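Local atomic coordinates of PLP-Dependent L-Arginine Hydroxylase MppP (Streptomyces wadayamensis, PDB entry 5DJ3), a protein that binds pyridoxal 5'-phosphate and hydroxylates L-arginine, although it belongs to a family of pyridoxal-phosphate-dependent aminotransferases. Residues V111-D116 / V132-L137. Sequence-based numbering, arbitrary orientation.
Sequences VHPTFD and VEEDAL. With 5DK ((E)-N~2~-({3-hydroxy-2-methyl-5-[(phosphonooxy)methyl]pyridin-4-yl}methylidene)-D-arginine), chain E.
At the carboxyl ends of two parallel strands in a beta-alpha-beta unit, H112 and E133 lie side by side and form a His-carboxylate hydrogen bond. H112 ND1 donates to E133 OE2 at 2.6 Å, nearly straight (162°); the oxygen lies in the ring plane but is met on its syn side, 32° out of the carboxylate plane, and the ring and carboxylate planes stand almost perpendicular. E133 can fold back to the ring because its chain bends at chi2 (-66°). A water donates to H112 O and to E133 OE1 and accepts from E134 N at 3.1 Å, bridging both residues to the first turn of helix 134-139. The parallel register pairs V111 with V132, whose O accepts from H112 N at 2.9 Å, within the large sheet of the aminotransferase fold, where 128-133 is one of two edge strands within this chain. On the other sheet face, V111 CG2 meets L137 CD2 at 3.9 Å. Past the cis peptide before P113, the chain carries F115, next to magnesium-binding D116, to the cofactor adduct, where F115 CE2 approaches 5DK C4A at 3.2 Å over one ring face. With an alanine replacing F115, the imine carbon is likely to lose this cover, leaving the adduct freer to tilt.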
loop_
_atom_site.group_PDB
_atom_site.type_symbol
_atom_site.label_atom_id
_atom_site.label_comp_id
_atom_site.label_asym_id
_atom_site.label_seq_id
_atom_site.Cartn_x
_atom_site.Cartn_y
_atom_site.Cartn_z
ATOM N N VAL A 111 -7.679 -14.003 17.531
ATOM C CA VAL A 111 -8.422 -13.375 18.618
ATOM C C VAL A 111 -9.738 -12.784 18.091
ATOM O O VAL A 111 -9.823 -12.226 16.981
ATOM C CB VAL A 111 -7.573 -12.312 19.341
ATOM C CG1 VAL A 111 -7.286 -11.072 18.439
ATOM C CG2 VAL A 111 -8.294 -11.861 20.577
ATOM N N HIS A 112 -10.765 -12.900 18.914
ATOM C CA HIS A 112 -12.114 -12.495 18.596
ATOM C C HIS A 112 -12.693 -11.798 19.843
ATOM O O HIS A 112 -12.646 -12.374 20.933
ATOM C CB HIS A 112 -12.942 -13.739 18.207
ATOM C CG HIS A 112 -14.346 -13.444 17.783
ATOM N ND1 HIS A 112 -15.442 -13.822 18.523
ATOM C CD2 HIS A 112 -14.833 -12.829 16.677
ATOM C CE1 HIS A 112 -16.545 -13.456 17.894
ATOM N NE2 HIS A 112 -16.203 -12.837 16.776
ATOM N N PRO A 113 -13.217 -10.566 19.704
ATOM C CA PRO A 113 -13.286 -9.758 18.482
ATOM C C PRO A 113 -11.921 -9.197 18.124
ATOM O O PRO A 113 -11.009 -9.304 18.940
ATOM C CB PRO A 113 -14.257 -8.634 18.860
ATOM C CG PRO A 113 -14.017 -8.385 20.266
ATOM C CD PRO A 113 -13.682 -9.785 20.871
ATOM N N THR A 114 -11.778 -8.642 16.926
ATOM C CA THR A 114 -10.607 -7.845 16.558
ATOM C C THR A 114 -11.023 -7.023 15.342
ATOM O O THR A 114 -12.157 -7.124 14.875
ATOM C CB THR A 114 -9.349 -8.734 16.321
ATOM O OG1 THR A 114 -8.168 -7.936 16.314
ATOM C CG2 THR A 114 -9.380 -9.497 15.031
ATOM N N PHE A 115 -10.118 -6.166 14.871
ATOM C CA PHE A 115 -10.314 -5.432 13.625
ATOM C C PHE A 115 -10.555 -6.394 12.471
ATOM O O PHE A 115 -9.782 -7.329 12.251
ATOM C CB PHE A 115 -9.097 -4.549 13.332
ATOM C CG PHE A 115 -9.250 -3.685 12.109
ATOM C CD1 PHE A 115 -10.376 -2.897 11.934
ATOM C CD2 PHE A 115 -8.267 -3.680 11.132
ATOM C CE1 PHE A 115 -10.520 -2.100 10.808
ATOM C CE2 PHE A 115 -8.386 -2.877 10.006
ATOM C CZ PHE A 115 -9.521 -2.092 9.828
ATOM N N ASP A 116 -11.657 -6.174 11.744
ATOM C CA ASP A 116 -12.228 -7.211 10.891
ATOM C C ASP A 116 -11.448 -7.409 9.600
ATOM O O ASP A 116 -11.528 -8.501 9.011
ATOM C CB ASP A 116 -13.685 -6.891 10.583
ATOM C CG ASP A 116 -13.846 -5.576 9.902
ATOM O OD1 ASP A 116 -13.092 -4.640 10.240
ATOM O OD2 ASP A 116 -14.724 -5.482 9.027
ATOM N N VAL A 132 -10.789 -17.350 18.863
ATOM C CA VAL A 132 -10.379 -17.537 20.249
ATOM C C VAL A 132 -10.881 -16.306 20.986
ATOM O O VAL A 132 -10.420 -15.188 20.715
ATOM C CB VAL A 132 -8.860 -17.691 20.398
ATOM C CG1 VAL A 132 -8.508 -17.973 21.843
ATOM C CG2 VAL A 132 -8.305 -18.797 19.458
ATOM N N GLU A 133 -11.851 -16.489 21.876
ATOM C CA GLU A 133 -12.325 -15.363 22.666
ATOM C C GLU A 133 -11.217 -14.859 23.592
ATOM O O GLU A 133 -10.281 -15.592 23.956
ATOM C CB GLU A 133 -13.559 -15.748 23.467
ATOM C CG GLU A 133 -14.775 -16.155 22.635
ATOM C CD GLU A 133 -15.368 -15.021 21.786
ATOM O OE1 GLU A 133 -15.424 -13.856 22.253
ATOM O OE2 GLU A 133 -15.781 -15.313 20.640
ATOM N N GLU A 134 -11.319 -13.584 23.959
ATOM C CA GLU A 134 -10.227 -12.939 24.689
ATOM C C GLU A 134 -9.966 -13.637 26.023
ATOM O O GLU A 134 -8.817 -13.863 26.403
ATOM C CB GLU A 134 -10.546 -11.465 24.911
ATOM C CG GLU A 134 -10.329 -10.583 23.665
ATOM C CD GLU A 134 -10.531 -9.088 23.957
ATOM O OE1 GLU A 134 -11.548 -8.740 24.587
ATOM O OE2 GLU A 134 -9.669 -8.271 23.576
ATOM N N ASP A 135 -11.016 -13.995 26.742
ATOM C CA ASP A 135 -10.814 -14.673 28.012
ATOM C C ASP A 135 -10.032 -15.988 27.838
ATOM O O ASP A 135 -9.091 -16.259 28.595
ATOM C CB ASP A 135 -12.167 -14.848 28.733
ATOM C CG ASP A 135 -13.309 -15.337 27.819
ATOM O OD1 ASP A 135 -13.052 -15.782 26.681
ATOM O OD2 ASP A 135 -14.484 -15.295 28.268
ATOM N N ALA A 136 -10.373 -16.807 26.838
ATOM C CA ALA A 136 -9.548 -17.975 26.555
ATOM C C ALA A 136 -8.097 -17.571 26.306
ATOM O O ALA A 136 -7.165 -18.123 26.910
ATOM C CB ALA A 136 -10.101 -18.739 25.356
ATOM N N LEU A 137 -7.891 -16.585 25.443
ATOM C CA LEU A 137 -6.543 -16.231 25.010
ATOM C C LEU A 137 -5.690 -15.746 26.170
ATOM O O LEU A 137 -4.535 -16.163 26.327
ATOM C CB LEU A 137 -6.615 -15.145 23.928
ATOM C CG LEU A 137 -5.246 -14.689 23.440
ATOM C CD1 LEU A 137 -4.572 -15.799 22.667
ATOM C CD2 LEU A 137 -5.396 -13.436 22.598
HETATM C C2 5DK E . -5.148 -2.989 13.422
HETATM C C3 5DK E . -6.054 -1.980 13.129
HETATM C C4 5DK E . -6.097 -1.421 11.852
HETATM C C5 5DK E . -5.196 -1.946 10.924
HETATM C C6 5DK E . -4.311 -2.953 11.288
HETATM C CB 5DK E . -8.284 2.071 10.929
HETATM O O3 5DK E . -6.909 -1.572 14.150
HETATM O O1P 5DK E . -3.371 1.883 8.403
HETATM O O2P 5DK E . -3.836 -0.202 7.110
HETATM O O3P 5DK E . -5.692 1.237 7.768
HETATM O O4P 5DK E . -4.553 -0.132 9.609
HETATM N N 5DK E . -7.756 0.190 12.356
HETATM P P 5DK E . -4.349 0.724 8.229
HETATM C C2A 5DK E . -5.184 -3.571 14.843
HETATM C C4A 5DK E . -7.069 -0.285 11.412
HETATM C C5A 5DK E . -5.170 -1.381 9.500
HETATM N N1 5DK E . -4.303 -3.446 12.506
HETATM C CA 5DK E . -8.872 0.947 11.790
HETATM C C 5DK E . -9.749 1.558 12.889
HETATM O O 5DK E . -9.683 1.196 14.075
HETATM C CG 5DK E . -9.081 2.303 9.621
HETATM C CD 5DK E . -8.141 2.836 8.514
HETATM N NE 5DK E . -8.075 4.302 8.595
HETATM C CZ 5DK E . -7.565 5.087 7.461
HETATM N NH1 5DK E . -6.687 4.475 6.453
HETATM N NH2 5DK E . -7.870 6.303 7.371
HETATM O OXT 5DK E . -10.601 2.452 12.661
HETATM O O HOH W 1 -13.896 -12.052 23.253
#